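Local coordinates for protein N-acetyl-beta-D glucosaminidase (Rhizomucor miehei CAU432, PDB 4ZM6) that probably hydrolyses beta-linked N-acetylglucosamine residues through a glycoside hydrolase family 3 region and binds acetyl-CoA in a GCN5-related glucosamine N-acetyltransferase region, at residues Arg705-Ile711 and Gly808-Gly812. Numbering follows the deposited sequence.
With SO4 (sulfate ion), chain D.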
ATOM      1  N   ARG A 705     -20.112 -41.929 -42.608  1.00 70.32           N
ATOM      2  CA  ARG A 705     -18.909 -41.148 -42.916  1.00 71.70           C
ATOM      3  C   ARG A 705     -17.756 -41.520 -41.975  1.00 68.27           C
ATOM      4  O   ARG A 705     -16.646 -41.821 -42.431  1.00 64.87           O
ATOM      5  CB  ARG A 705     -19.206 -39.648 -42.820  1.00 73.97           C
ATOM      6  CG  ARG A 705     -18.118 -38.735 -43.373  1.00 76.60           C
ATOM      7  CD  ARG A 705     -18.289 -38.452 -44.858  1.00 80.43           C
ATOM      8  NE  ARG A 705     -17.563 -37.247 -45.266  1.00 84.94           N
ATOM      9  CZ  ARG A 705     -17.980 -35.993 -45.065  1.00 86.65           C
ATOM     10  NH1 ARG A 705     -19.136 -35.746 -44.453  1.00 86.06           N
ATOM     11  NH2 ARG A 705     -17.229 -34.974 -45.477  1.00 87.53           N
ATOM     12  N   MET A 706     -18.025 -41.510 -40.672  1.00 64.02           N
ATOM     13  CA  MET A 706     -16.995 -41.858 -39.684  1.00 64.30           C
ATOM     14  C   MET A 706     -16.573 -43.315 -39.780  1.00 63.66           C
ATOM     15  O   MET A 706     -15.413 -43.640 -39.517  1.00 61.63           O
ATOM     16  CB  MET A 706     -17.442 -41.525 -38.254  1.00 65.60           C
ATOM     17  CG  MET A 706     -16.730 -40.326 -37.629  1.00 64.22           C
ATOM     18  SD  MET A 706     -16.970 -38.752 -38.468  1.00 63.21           S
ATOM     19  CE  MET A 706     -15.616 -38.690 -39.638  1.00 60.94           C
ATOM     20  N   LEU A 707     -17.512 -44.182 -40.152  1.00 65.83           N
ATOM     21  CA  LEU A 707     -17.209 -45.580 -40.438  1.00 65.04           C
ATOM     22  C   LEU A 707     -16.295 -45.675 -41.655  1.00 64.55           C
ATOM     23  O   LEU A 707     -15.255 -46.331 -41.600  1.00 61.88           O
ATOM     24  CB  LEU A 707     -18.496 -46.378 -40.671  1.00 66.58           C
ATOM     25  CG  LEU A 707     -18.339 -47.851 -41.079  1.00 68.16           C
ATOM     26  CD1 LEU A 707     -17.494 -48.627 -40.077  1.00 66.69           C
ATOM     27  CD2 LEU A 707     -19.708 -48.495 -41.254  1.00 68.61           C
ATOM     28  N   LYS A 708     -16.673 -44.999 -42.738  1.00 67.47           N
ATOM     29  CA  LYS A 708     -15.878 -45.004 -43.973  1.00 71.09           C
ATOM     30  C   LYS A 708     -14.476 -44.413 -43.788  1.00 68.92           C
ATOM     31  O   LYS A 708     -13.504 -44.955 -44.308  1.00 68.27           O
ATOM     32  CB  LYS A 708     -16.609 -44.261 -45.100  1.00 75.69           C
ATOM     33  CG  LYS A 708     -15.920 -44.407 -46.451  1.00 81.33           C
ATOM     34  CD  LYS A 708     -16.842 -44.115 -47.626  1.00 85.75           C
ATOM     35  CE  LYS A 708     -16.304 -44.752 -48.903  1.00 88.96           C
ATOM     36  NZ  LYS A 708     -17.194 -44.545 -50.080  1.00 90.77           N
ATOM     37  N   GLU A 709     -14.377 -43.313 -43.045  1.00 67.82           N
ATOM     38  CA  GLU A 709     -13.087 -42.664 -42.789  1.00 67.24           C
ATOM     39  C   GLU A 709     -12.219 -43.417 -41.768  1.00 66.15           C
ATOM     40  O   GLU A 709     -11.036 -43.091 -41.601  1.00 64.16           O
ATOM     41  CB  GLU A 709     -13.301 -41.217 -42.327  1.00 67.27           C
ATOM     42  CG  GLU A 709     -13.950 -40.307 -43.368  1.00 67.35           C
ATOM     43  CD  GLU A 709     -13.027 -39.922 -44.515  1.00 66.86           C
ATOM     44  OE1 GLU A 709     -11.836 -40.303 -44.495  1.00 65.58           O
ATOM     45  OE2 GLU A 709     -13.502 -39.228 -45.443  1.00 64.60           O
ATOM     46  N   LYS A 710     -12.811 -44.413 -41.099  1.00 64.88           N
ATOM     47  CA  LYS A 710     -12.128 -45.234 -40.086  1.00 63.63           C
ATOM     48  C   LYS A 710     -11.628 -44.386 -38.916  1.00 59.44           C
ATOM     49  O   LYS A 710     -10.463 -44.447 -38.525  1.00 58.99           O
ATOM     50  CB  LYS A 710     -10.981 -46.054 -40.696  1.00 65.28           C
ATOM     51  CG  LYS A 710     -11.394 -46.932 -41.870  1.00 67.09           C
ATOM     52  CD  LYS A 710     -10.715 -48.298 -41.849  1.00 70.00           C
ATOM     53  CE  LYS A 710      -9.196 -48.216 -41.749  1.00 72.07           C
ATOM     54  NZ  LYS A 710      -8.595 -47.297 -42.756  1.00 74.45           N
ATOM     55  N   ILE A 711     -12.537 -43.593 -38.370  1.00 56.23           N
ATOM     56  CA  ILE A 711     -12.228 -42.702 -37.267  1.00 55.71           C
ATOM     57  C   ILE A 711     -12.571 -43.387 -35.947  1.00 54.68           C
ATOM     58  O   ILE A 711     -13.632 -44.000 -35.814  1.00 54.07           O
ATOM     59  CB  ILE A 711     -13.039 -41.392 -37.387  1.00 56.03           C
ATOM     60  CG1 ILE A 711     -12.788 -40.715 -38.748  1.00 55.13           C
ATOM     61  CG2 ILE A 711     -12.734 -40.447 -36.229  1.00 55.40           C
ATOM     62  CD1 ILE A 711     -11.402 -40.136 -38.936  1.00 54.90           C
ATOM     63  N   GLY A 808     -12.105 -31.350 -43.717  1.00 67.97           N
ATOM     64  CA  GLY A 808     -12.934 -31.722 -44.864  1.00 68.08           C
ATOM     65  C   GLY A 808     -13.228 -33.206 -45.000  1.00 68.57           C
ATOM     66  O   GLY A 808     -13.620 -33.658 -46.075  1.00 67.20           O
ATOM     67  N   ARG A 809     -13.038 -33.958 -43.912  1.00 68.33           N
ATOM     68  CA  ARG A 809     -13.388 -35.379 -43.863  1.00 65.06           C
ATOM     69  C   ARG A 809     -14.661 -35.610 -43.054  1.00 63.80           C
ATOM     70  O   ARG A 809     -15.088 -36.751 -42.875  1.00 63.84           O
ATOM     71  CB  ARG A 809     -12.245 -36.188 -43.253  1.00 63.99           C
ATOM     72  CG  ARG A 809     -10.915 -36.022 -43.967  1.00 65.17           C
ATOM     73  CD  ARG A 809      -9.775 -36.653 -43.185  1.00 64.71           C
ATOM     74  NE  ARG A 809      -9.938 -38.100 -43.071  1.00 64.87           N
ATOM     75  CZ  ARG A 809      -9.325 -38.866 -42.171  1.00 64.85           C
ATOM     76  NH1 ARG A 809      -8.494 -38.331 -41.283  1.00 65.23           N
ATOM     77  NH2 ARG A 809      -9.553 -40.173 -42.159  1.00 65.83           N
ATOM     78  N   GLY A 810     -15.263 -34.527 -42.563  1.00 63.38           N
ATOM     79  CA  GLY A 810     -16.491 -34.607 -41.771  1.00 63.81           C
ATOM     80  C   GLY A 810     -16.270 -34.960 -40.306  1.00 62.70           C
ATOM     81  O   GLY A 810     -17.229 -35.262 -39.588  1.00 63.29           O
ATOM     82  N   ILE A 811     -15.012 -34.905 -39.863  1.00 59.14           N
ATOM     83  CA  ILE A 811     -14.636 -35.304 -38.505  1.00 56.76           C
ATOM     84  C   ILE A 811     -15.241 -34.384 -37.451  1.00 59.41           C
ATOM     85  O   ILE A 811     -15.836 -34.855 -36.482  1.00 63.61           O
ATOM     86  CB  ILE A 811     -13.104 -35.327 -38.322  1.00 54.04           C
ATOM     87  CG1 ILE A 811     -12.493 -36.455 -39.160  1.00 53.16           C
ATOM     88  CG2 ILE A 811     -12.738 -35.492 -36.850  1.00 53.41           C
ATOM     89  CD1 ILE A 811     -10.982 -36.467 -39.199  1.00 51.87           C
ATOM     90  N   GLY A 812     -15.079 -33.078 -37.642  1.00 58.78           N
ATOM     91  CA  GLY A 812     -15.601 -32.090 -36.707  1.00 59.55           C
ATOM     92  C   GLY A 812     -17.054 -32.325 -36.348  1.00 60.59           C
ATOM     93  O   GLY A 812     -17.429 -32.267 -35.181  1.00 62.25           O
TER
HETATM   94  S   SO4 D 902     -14.216 -30.787 -40.896  1.00 83.89           S
HETATM   95  O1  SO4 D 902     -13.427 -32.043 -40.845  1.00 84.61           O
HETATM   96  O2  SO4 D 902     -14.115 -30.218 -42.254  1.00 84.81           O
HETATM   97  O3  SO4 D 902     -13.680 -29.804 -39.925  1.00 78.95           O
HETATM   98  O4  SO4 D 902     -15.639 -31.081 -40.603  1.00 80.54           O
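Arg809 lays one face of its guanidinium against Ile711, whose CD1 lies 3.7 Å from Arg809 NH2, while its edge meets Glu709: Arg809 NE and NH2 donate to Glu709 OE1 at 3.2 and 3.3 Å, forming a salt bridge. Arginine suits this place by offering a flat, poorly hydrated face for packing and an edge of N-H donors for the carboxylate; its NH1 also pairs with Glu806. Deeper in, unbranched Met706 brings CE within 3.9 Å of Ile811 CG1, and Ile711 CD1 meets Ile811 CD1 at 3.7 Å, with Ile764 beside both isoleucines. Lys710 ends helix 700-709 in a Schellman motif, turning Ile711 into this cluster. At N-cap Gly810, a CB would clash with Arg705 NH1. Gly808-Arg809-Gly810 fits the glycine-rich turn of GNAT motif A; Gly624 and Gly626, which probably correspond to Gly808 and Gly810, bind acetyl-CoA in the other acetyltransferase region. A sulfate, probably from the crystallisation liquor, sits where this motif holds the cofactor pyrophosphate; no cofactor is seen here. Thus Gly808 N (2.7 Å from sulfate O2), and more weakly Ile811 N, bind the anion, while Arg809 of the turn and Ile811 of the new helix join helix 700-709 and strand 711-715 by charge and apolar packing.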